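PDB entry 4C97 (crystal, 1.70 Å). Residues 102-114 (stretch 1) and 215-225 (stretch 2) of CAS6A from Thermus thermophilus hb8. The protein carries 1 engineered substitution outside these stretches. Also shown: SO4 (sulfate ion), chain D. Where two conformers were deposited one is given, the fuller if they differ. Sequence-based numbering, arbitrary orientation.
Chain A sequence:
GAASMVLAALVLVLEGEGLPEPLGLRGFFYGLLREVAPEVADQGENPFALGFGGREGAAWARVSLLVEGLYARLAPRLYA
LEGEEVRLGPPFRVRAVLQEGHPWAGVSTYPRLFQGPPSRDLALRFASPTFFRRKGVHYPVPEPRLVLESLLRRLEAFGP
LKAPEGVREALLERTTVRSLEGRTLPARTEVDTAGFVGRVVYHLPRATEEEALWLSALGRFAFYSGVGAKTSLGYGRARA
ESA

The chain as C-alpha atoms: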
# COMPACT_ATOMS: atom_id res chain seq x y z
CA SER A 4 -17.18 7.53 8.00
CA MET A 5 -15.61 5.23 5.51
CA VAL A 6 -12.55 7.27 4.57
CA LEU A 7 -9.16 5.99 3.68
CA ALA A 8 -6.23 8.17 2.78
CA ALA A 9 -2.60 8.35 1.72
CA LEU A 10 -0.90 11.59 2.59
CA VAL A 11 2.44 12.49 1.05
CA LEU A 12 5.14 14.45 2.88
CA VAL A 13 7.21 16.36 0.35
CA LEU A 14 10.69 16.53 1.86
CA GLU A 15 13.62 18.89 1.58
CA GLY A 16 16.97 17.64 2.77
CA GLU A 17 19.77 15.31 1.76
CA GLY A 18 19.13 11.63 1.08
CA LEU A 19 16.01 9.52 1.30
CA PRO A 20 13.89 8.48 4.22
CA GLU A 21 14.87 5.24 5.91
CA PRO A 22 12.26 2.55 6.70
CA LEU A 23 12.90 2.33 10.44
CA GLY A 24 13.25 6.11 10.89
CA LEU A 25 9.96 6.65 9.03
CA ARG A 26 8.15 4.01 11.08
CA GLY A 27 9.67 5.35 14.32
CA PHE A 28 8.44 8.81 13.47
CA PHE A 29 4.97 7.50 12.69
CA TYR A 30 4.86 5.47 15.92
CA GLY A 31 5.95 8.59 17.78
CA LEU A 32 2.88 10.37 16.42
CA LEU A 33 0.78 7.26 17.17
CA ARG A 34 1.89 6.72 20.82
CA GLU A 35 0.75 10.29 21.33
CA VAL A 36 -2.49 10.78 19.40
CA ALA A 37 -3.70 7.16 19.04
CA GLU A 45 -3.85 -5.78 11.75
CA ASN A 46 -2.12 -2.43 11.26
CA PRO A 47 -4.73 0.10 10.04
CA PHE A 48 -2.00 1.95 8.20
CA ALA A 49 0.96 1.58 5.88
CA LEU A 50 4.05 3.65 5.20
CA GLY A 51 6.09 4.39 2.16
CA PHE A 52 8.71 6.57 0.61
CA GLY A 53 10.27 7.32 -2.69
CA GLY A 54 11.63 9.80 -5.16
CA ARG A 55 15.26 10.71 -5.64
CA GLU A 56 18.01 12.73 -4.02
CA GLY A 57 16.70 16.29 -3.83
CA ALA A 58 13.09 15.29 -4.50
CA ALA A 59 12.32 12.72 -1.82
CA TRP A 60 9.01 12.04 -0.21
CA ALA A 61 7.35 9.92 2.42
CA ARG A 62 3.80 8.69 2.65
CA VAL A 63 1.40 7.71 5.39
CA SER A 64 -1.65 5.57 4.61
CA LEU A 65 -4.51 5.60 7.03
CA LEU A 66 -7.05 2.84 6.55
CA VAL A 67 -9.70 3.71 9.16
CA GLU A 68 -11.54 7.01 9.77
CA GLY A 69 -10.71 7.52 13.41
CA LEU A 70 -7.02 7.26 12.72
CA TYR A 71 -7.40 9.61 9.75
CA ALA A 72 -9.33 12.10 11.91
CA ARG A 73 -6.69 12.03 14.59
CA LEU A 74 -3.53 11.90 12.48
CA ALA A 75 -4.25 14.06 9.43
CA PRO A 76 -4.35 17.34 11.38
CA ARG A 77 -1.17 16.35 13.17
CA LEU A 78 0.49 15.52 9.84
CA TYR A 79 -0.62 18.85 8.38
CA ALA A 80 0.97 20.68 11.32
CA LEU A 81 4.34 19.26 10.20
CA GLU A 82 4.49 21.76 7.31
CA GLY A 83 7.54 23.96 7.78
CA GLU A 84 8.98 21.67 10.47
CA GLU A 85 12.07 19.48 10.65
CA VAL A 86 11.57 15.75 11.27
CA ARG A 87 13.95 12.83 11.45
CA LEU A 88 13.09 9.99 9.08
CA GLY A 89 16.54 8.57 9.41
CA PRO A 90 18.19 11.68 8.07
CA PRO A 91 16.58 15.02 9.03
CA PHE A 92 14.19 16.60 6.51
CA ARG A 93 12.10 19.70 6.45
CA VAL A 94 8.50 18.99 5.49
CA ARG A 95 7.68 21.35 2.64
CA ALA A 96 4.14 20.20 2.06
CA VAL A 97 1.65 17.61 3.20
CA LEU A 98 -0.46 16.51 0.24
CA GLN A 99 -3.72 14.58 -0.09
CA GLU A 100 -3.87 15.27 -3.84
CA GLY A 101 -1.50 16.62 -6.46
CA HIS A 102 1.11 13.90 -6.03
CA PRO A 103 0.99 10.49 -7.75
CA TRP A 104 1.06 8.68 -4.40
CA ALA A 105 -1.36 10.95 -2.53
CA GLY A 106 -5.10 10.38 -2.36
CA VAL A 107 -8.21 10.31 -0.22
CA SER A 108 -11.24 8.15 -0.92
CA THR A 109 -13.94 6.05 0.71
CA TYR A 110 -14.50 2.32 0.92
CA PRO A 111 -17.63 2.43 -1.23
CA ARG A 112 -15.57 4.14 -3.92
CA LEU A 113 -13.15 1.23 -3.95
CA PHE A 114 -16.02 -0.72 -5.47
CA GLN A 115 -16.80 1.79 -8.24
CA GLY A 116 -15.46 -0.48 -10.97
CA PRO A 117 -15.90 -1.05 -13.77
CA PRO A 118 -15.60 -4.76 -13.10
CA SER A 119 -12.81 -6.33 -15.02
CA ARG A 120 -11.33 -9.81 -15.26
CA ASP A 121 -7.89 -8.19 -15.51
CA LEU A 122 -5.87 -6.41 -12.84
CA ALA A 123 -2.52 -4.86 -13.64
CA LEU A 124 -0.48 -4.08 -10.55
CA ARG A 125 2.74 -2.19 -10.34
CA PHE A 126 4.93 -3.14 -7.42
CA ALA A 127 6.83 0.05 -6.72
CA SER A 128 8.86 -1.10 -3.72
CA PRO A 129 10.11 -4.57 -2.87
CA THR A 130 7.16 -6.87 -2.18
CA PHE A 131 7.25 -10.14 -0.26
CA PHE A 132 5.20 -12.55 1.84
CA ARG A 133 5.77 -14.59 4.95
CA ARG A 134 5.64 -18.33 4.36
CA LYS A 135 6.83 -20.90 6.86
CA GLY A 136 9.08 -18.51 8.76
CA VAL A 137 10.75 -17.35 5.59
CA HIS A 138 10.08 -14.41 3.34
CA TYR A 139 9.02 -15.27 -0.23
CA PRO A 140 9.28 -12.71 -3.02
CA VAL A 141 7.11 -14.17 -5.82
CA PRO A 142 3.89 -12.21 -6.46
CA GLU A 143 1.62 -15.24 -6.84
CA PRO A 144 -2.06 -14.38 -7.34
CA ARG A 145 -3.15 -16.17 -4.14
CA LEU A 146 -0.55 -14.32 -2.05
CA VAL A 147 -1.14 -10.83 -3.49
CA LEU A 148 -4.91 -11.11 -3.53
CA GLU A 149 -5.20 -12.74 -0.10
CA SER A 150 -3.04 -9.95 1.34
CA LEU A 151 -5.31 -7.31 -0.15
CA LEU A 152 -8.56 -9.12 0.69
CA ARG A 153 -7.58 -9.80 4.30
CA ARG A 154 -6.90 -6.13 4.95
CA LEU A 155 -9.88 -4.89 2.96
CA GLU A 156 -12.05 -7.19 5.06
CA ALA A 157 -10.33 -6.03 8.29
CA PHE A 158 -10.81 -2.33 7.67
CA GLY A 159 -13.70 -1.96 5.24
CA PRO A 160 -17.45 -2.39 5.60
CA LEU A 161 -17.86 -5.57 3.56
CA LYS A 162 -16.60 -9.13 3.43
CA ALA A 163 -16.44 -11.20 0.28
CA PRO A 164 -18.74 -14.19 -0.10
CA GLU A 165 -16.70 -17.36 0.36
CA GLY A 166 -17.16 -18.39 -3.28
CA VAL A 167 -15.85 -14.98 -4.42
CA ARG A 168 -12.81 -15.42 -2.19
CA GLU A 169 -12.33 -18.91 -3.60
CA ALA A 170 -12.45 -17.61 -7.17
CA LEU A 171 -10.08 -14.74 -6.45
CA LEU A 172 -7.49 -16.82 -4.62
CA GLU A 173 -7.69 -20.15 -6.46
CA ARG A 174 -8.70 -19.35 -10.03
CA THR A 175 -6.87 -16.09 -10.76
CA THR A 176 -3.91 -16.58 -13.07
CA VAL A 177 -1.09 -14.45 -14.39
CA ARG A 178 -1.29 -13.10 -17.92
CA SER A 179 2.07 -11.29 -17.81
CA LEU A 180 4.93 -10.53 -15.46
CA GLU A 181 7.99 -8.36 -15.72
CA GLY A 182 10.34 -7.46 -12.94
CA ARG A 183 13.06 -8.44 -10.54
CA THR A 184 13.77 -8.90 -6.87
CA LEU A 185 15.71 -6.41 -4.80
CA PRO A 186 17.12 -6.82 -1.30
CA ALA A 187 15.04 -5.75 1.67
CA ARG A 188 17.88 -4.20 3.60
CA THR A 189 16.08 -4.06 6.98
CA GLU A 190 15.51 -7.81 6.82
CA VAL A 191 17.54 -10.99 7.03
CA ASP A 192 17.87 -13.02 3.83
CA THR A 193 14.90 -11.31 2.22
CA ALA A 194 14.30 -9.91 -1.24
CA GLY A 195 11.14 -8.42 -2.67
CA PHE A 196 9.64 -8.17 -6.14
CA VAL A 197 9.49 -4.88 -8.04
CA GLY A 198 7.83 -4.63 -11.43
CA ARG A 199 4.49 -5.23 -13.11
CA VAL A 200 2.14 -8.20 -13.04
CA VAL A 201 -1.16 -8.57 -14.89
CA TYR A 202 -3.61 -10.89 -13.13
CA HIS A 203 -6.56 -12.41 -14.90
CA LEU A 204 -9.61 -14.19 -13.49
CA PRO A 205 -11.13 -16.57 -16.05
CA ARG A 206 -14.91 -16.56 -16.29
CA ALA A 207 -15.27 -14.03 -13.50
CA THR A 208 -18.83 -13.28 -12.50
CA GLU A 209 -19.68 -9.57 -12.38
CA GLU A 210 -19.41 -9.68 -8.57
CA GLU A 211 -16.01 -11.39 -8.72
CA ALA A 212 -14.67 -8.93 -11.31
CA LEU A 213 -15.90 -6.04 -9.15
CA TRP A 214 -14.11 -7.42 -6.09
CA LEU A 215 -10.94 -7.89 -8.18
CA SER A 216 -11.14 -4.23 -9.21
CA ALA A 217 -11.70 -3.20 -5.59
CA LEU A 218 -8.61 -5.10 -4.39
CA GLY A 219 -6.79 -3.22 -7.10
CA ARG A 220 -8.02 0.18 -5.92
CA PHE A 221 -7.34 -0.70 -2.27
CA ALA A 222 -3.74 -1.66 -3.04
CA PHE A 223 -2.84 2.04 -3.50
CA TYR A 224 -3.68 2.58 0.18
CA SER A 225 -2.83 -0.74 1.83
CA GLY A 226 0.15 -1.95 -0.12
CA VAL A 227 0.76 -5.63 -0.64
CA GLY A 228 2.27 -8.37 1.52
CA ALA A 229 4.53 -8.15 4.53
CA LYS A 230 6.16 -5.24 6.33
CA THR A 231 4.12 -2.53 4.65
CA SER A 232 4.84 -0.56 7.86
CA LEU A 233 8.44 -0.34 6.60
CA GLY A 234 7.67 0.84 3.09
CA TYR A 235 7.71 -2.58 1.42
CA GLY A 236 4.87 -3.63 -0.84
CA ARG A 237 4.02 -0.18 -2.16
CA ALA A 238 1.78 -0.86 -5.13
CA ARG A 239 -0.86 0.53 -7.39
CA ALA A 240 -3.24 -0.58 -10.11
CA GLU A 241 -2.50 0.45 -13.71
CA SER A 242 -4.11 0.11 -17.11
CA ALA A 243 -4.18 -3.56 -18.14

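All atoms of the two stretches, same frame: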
# COMPACT_ATOMS: atom_id res chain seq x y z
N HIS A 102 -0.11 14.69 -5.99
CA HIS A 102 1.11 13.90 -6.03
C HIS A 102 0.65 12.51 -6.45
O HIS A 102 -0.42 12.08 -6.04
CB HIS A 102 1.79 13.86 -4.67
CG HIS A 102 3.13 13.18 -4.67
ND1 HIS A 102 3.25 11.81 -4.64
CD2 HIS A 102 4.38 13.68 -4.69
CE1 HIS A 102 4.55 11.50 -4.66
NE2 HIS A 102 5.24 12.61 -4.68
N PRO A 103 1.44 11.80 -7.27
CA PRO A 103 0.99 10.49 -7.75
C PRO A 103 0.63 9.49 -6.66
O PRO A 103 -0.20 8.62 -6.87
CB PRO A 103 2.18 10.00 -8.58
CG PRO A 103 2.84 11.23 -9.05
CD PRO A 103 2.69 12.23 -7.92
N TRP A 104 1.26 9.61 -5.50
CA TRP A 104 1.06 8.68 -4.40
C TRP A 104 0.20 9.22 -3.26
O TRP A 104 0.12 8.60 -2.22
CB TRP A 104 2.42 8.18 -3.91
CG TRP A 104 3.04 7.26 -4.92
CD1 TRP A 104 3.99 7.57 -5.85
CD2 TRP A 104 2.72 5.88 -5.11
NE1 TRP A 104 4.29 6.45 -6.60
CE2 TRP A 104 3.54 5.40 -6.16
CE3 TRP A 104 1.84 4.99 -4.50
CZ2 TRP A 104 3.47 4.08 -6.62
CZ3 TRP A 104 1.79 3.68 -4.95
CH2 TRP A 104 2.61 3.24 -5.98
N ALA A 105 -0.44 10.37 -3.49
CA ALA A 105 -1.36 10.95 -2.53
C ALA A 105 -2.80 10.69 -2.97
O ALA A 105 -3.11 10.73 -4.16
CB ALA A 105 -1.14 12.44 -2.44
N GLY A 106 -3.70 10.45 -2.03
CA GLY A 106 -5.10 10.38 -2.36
C GLY A 106 -5.97 10.19 -1.15
O GLY A 106 -5.49 9.78 -0.11
N VAL A 107 -7.24 10.55 -1.27
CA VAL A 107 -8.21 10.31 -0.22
C VAL A 107 -9.46 9.80 -0.91
O VAL A 107 -9.85 10.33 -1.95
CB VAL A 107 -8.56 11.58 0.56
CG1 VAL A 107 -9.49 11.23 1.71
CG2 VAL A 107 -7.33 12.25 1.07
N SER A 108 -10.06 8.77 -0.33
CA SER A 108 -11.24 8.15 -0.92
C SER A 108 -12.11 7.54 0.17
O SER A 108 -11.92 7.80 1.38
CB SER A 108 -10.86 7.10 -1.96
OG SER A 108 -11.98 6.79 -2.78
N THR A 109 -13.07 6.72 -0.25
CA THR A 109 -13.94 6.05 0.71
C THR A 109 -14.05 4.60 0.29
O THR A 109 -13.84 4.24 -0.89
CB THR A 109 -15.35 6.64 0.75
OG1 THR A 109 -15.97 6.42 -0.52
CG2 THR A 109 -15.34 8.13 1.08
N TYR A 110 -14.41 3.74 1.24
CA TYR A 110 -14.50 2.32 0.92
C TYR A 110 -15.54 2.04 -0.16
O TYR A 110 -15.27 1.27 -1.07
CB TYR A 110 -14.70 1.44 2.16
CG TYR A 110 -13.39 1.23 2.90
CD1 TYR A 110 -12.94 2.11 3.89
CD2 TYR A 110 -12.59 0.17 2.57
CE1 TYR A 110 -11.74 1.90 4.54
CE2 TYR A 110 -11.37 -0.05 3.22
CZ TYR A 110 -10.96 0.83 4.18
OH TYR A 110 -9.75 0.60 4.79
N PRO A 111 -16.71 2.71 -0.12
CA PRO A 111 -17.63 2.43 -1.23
C PRO A 111 -17.01 2.74 -2.60
O PRO A 111 -17.26 2.03 -3.59
CB PRO A 111 -18.83 3.33 -0.93
CG PRO A 111 -18.81 3.43 0.57
CD PRO A 111 -17.37 3.52 0.93
N ARG A 112 -16.17 3.76 -2.65
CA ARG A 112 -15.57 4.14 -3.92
C ARG A 112 -14.56 3.10 -4.39
O ARG A 112 -14.25 3.06 -5.58
CB ARG A 112 -14.94 5.53 -3.84
CG ARG A 112 -16.00 6.62 -3.95
CD ARG A 112 -15.45 8.01 -3.72
NE ARG A 112 -16.50 8.96 -4.04
CZ ARG A 112 -16.76 9.41 -5.25
NH1 ARG A 112 -16.00 9.04 -6.28
NH2 ARG A 112 -17.79 10.23 -5.44
N LEU A 113 -14.08 2.25 -3.50
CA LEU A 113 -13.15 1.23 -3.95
C LEU A 113 -13.89 0.26 -4.84
O LEU A 113 -13.25 -0.44 -5.64
CB LEU A 113 -12.54 0.46 -2.79
CG LEU A 113 -11.67 1.27 -1.85
CD1 LEU A 113 -11.26 0.39 -0.69
CD2 LEU A 113 -10.45 1.88 -2.54
N PHE A 114 -15.22 0.23 -4.73
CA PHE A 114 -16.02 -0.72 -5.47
C PHE A 114 -16.70 -0.07 -6.68
O PHE A 114 -17.67 -0.60 -7.18
CB PHE A 114 -17.07 -1.33 -4.54
CG PHE A 114 -16.52 -2.32 -3.57
CD1 PHE A 114 -16.42 -3.67 -3.90
CD2 PHE A 114 -16.08 -1.93 -2.32
CE1 PHE A 114 -15.91 -4.58 -2.99
CE2 PHE A 114 -15.56 -2.84 -1.42
CZ PHE A 114 -15.48 -4.17 -1.77
N LEU A 215 -12.32 -7.99 -7.67
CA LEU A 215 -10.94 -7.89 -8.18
C LEU A 215 -10.54 -6.41 -8.37
O LEU A 215 -9.46 -5.97 -7.92
CB LEU A 215 -10.77 -8.69 -9.47
CG LEU A 215 -9.36 -8.70 -10.06
CD1 LEU A 215 -8.33 -9.37 -9.13
CD2 LEU A 215 -9.37 -9.38 -11.41
N SER A 216 -11.44 -5.65 -8.99
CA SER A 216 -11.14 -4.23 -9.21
C SER A 216 -10.97 -3.47 -7.89
O SER A 216 -10.12 -2.56 -7.78
CB SER A 216 -12.19 -3.57 -10.11
OG SER A 216 -13.44 -3.40 -9.46
N ALA A 217 -11.77 -3.84 -6.91
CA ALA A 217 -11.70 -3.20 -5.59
C ALA A 217 -10.38 -3.51 -4.86
O ALA A 217 -9.80 -2.62 -4.22
CB ALA A 217 -12.89 -3.62 -4.73
N LEU A 218 -9.91 -4.76 -4.97
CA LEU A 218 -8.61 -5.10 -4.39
C LEU A 218 -7.54 -4.24 -5.04
O LEU A 218 -6.63 -3.73 -4.36
CB LEU A 218 -8.31 -6.58 -4.60
CG LEU A 218 -9.27 -7.51 -3.86
CD1 LEU A 218 -8.96 -8.94 -4.17
CD2 LEU A 218 -9.21 -7.29 -2.37
N GLY A 219 -7.66 -4.11 -6.36
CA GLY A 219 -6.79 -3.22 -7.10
C GLY A 219 -6.77 -1.78 -6.60
O GLY A 219 -5.70 -1.22 -6.35
N ARG A 220 -7.94 -1.19 -6.45
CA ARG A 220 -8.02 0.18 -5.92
C ARG A 220 -7.50 0.29 -4.49
O ARG A 220 -6.86 1.29 -4.13
CB ARG A 220 -9.44 0.73 -6.02
CG ARG A 220 -9.91 1.01 -7.45
CD ARG A 220 -11.23 1.77 -7.52
NE ARG A 220 -11.23 2.67 -8.67
CZ ARG A 220 -11.44 2.29 -9.93
NH1 ARG A 220 -11.68 1.02 -10.23
NH2 ARG A 220 -11.41 3.20 -10.90
N PHE A 221 -7.78 -0.71 -3.66
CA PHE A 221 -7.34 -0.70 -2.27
C PHE A 221 -5.83 -0.78 -2.14
O PHE A 221 -5.23 -0.19 -1.21
CB PHE A 221 -8.00 -1.87 -1.56
CG PHE A 221 -7.74 -1.94 -0.10
CD1 PHE A 221 -8.13 -0.92 0.75
CD2 PHE A 221 -7.14 -3.07 0.46
CE1 PHE A 221 -7.93 -1.02 2.11
CE2 PHE A 221 -6.93 -3.15 1.81
CZ PHE A 221 -7.33 -2.13 2.64
N ALA A 222 -5.20 -1.54 -3.06
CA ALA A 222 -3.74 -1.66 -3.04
C ALA A 222 -2.96 -0.33 -2.90
O ALA A 222 -1.94 -0.25 -2.19
CB ALA A 222 -3.27 -2.44 -4.25
N PHE A 223 -3.44 0.72 -3.55
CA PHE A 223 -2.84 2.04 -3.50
C PHE A 223 -2.67 2.49 -2.05
O PHE A 223 -1.69 3.16 -1.70
CB PHE A 223 -3.76 3.03 -4.23
CG PHE A 223 -3.26 4.45 -4.23
CD1 PHE A 223 -2.30 4.87 -5.14
CD2 PHE A 223 -3.79 5.39 -3.35
CE1 PHE A 223 -1.87 6.16 -5.16
CE2 PHE A 223 -3.35 6.69 -3.37
CZ PHE A 223 -2.40 7.09 -4.28
N TYR A 224 -3.66 2.17 -1.23
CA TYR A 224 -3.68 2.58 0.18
C TYR A 224 -2.99 1.56 1.07
O TYR A 224 -2.20 1.93 1.94
CB TYR A 224 -5.12 2.82 0.65
CG TYR A 224 -5.77 3.93 -0.13
CD1 TYR A 224 -5.51 5.26 0.18
CD2 TYR A 224 -6.61 3.66 -1.19
CE1 TYR A 224 -6.06 6.28 -0.53
CE2 TYR A 224 -7.19 4.69 -1.92
CZ TYR A 224 -6.91 5.99 -1.58
OH TYR A 224 -7.46 7.02 -2.30
N SER A 225 -3.31 0.28 0.88
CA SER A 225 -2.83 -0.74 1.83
C SER A 225 -1.41 -1.22 1.56
O SER A 225 -0.66 -1.61 2.48
CB SER A 225 -3.75 -1.96 1.81
OG SER A 225 -3.75 -2.54 0.53
S SO4 D . 8.03 5.53 -7.79
O1 SO4 D . 6.59 5.46 -7.60
O2 SO4 D . 8.45 4.32 -8.51
O3 SO4 D . 8.37 6.70 -8.59
O4 SO4 D . 8.79 5.58 -6.55
O HOH W 1 -13.54 -0.90 -8.29

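Helix 215-225 packs against stretch 1, a turn, a short strand (106-109) and a brief helical segment, through carbon contacts and one bridging water; no direct hydrogen bond crosses between them. The strand and helix axes run at 134° to each other and approach to 10.1 Å, and the two stretches together bury 617 Å². Leu-215, at the start, does not reach stretch 1. Ser-216 joins it through water 1, which donates to Ser-216 OG (2.8 Å) and to Leu-113 O (2.7 Å) and accepts a weak bond from Arg-220 NH1 (3.3 Å). The backbones come closest at Ala-217, whose CA lies 4.9 Å from Leu-113 CA. Its CA also makes a CA-H...O contact with Leu-113 O (3.2 Å), while its CB, pointing toward stretch 1, sits over one face of the Phe-114 ring, 3.6 Å from Phe-114 CE1. A lone methyl suits this narrow gap, filling it while letting the backbones approach. Leu-218 points away and Gly-219 makes no contact, so the next link is one turn on, at Arg-220. There the aliphatic part of the side chain lines the interface: CB is 3.8 Å from Leu-113 CD2 and CD is 3.5 Å from Leu-113 O, before the guanidinium reaches the water.

Leu-113 is the knob of this region, set among Ala-217, Arg-220, Phe-221 and Tyr-224, with 109 Å² covered. Leu-113 CD1 meets Phe-221 CD1 at 3.7 Å, and Leu-113 CD2 lies 4.3 Å from Tyr-224 CE2. Phe-221 (chi1 t) also brings CE1 to 3.7 Å from Tyr-110 CE2; the Tyr-110 hydroxyl, at the edge of the phenylalanine ring, is hydrogen-bonded elsewhere in the structure.

Ala-222 is out of reach, but Phe-223 (chi1 t) extends its ring into the type I turn His-102 to Ala-105. That turn is closed by Ala-105 N to His-102 O (3.1 Å) and braced by Trp-104 N to His-102 ND1 (3.1 Å). Pro-103 O lies at the ring edge, 3.4 Å from Phe-223 CE1, and Ala-105 O is also at the edge, 3.7 Å from Phe-223 CZ. The six-membered ring of Trp-104 is nearly parallel to Phe-223 (2°) but slid aside, with centroids 5.8 Å apart; Trp-104 NE1 bonds sulfate O1 (2.7 Å).

Tyr-224 (chi1 m) reaches across to the strand, its long axis nearly perpendicular to it, with CE1 3.6 Å from Gly-106 O and OH 3.4 Å from Ser-108 CB. Glycine fits at 106 because an ideal CB would lie only 3.2 Å from both Phe-223 CE2 and Tyr-224 OH. Ser-225 is buried but stays clear of stretch 1.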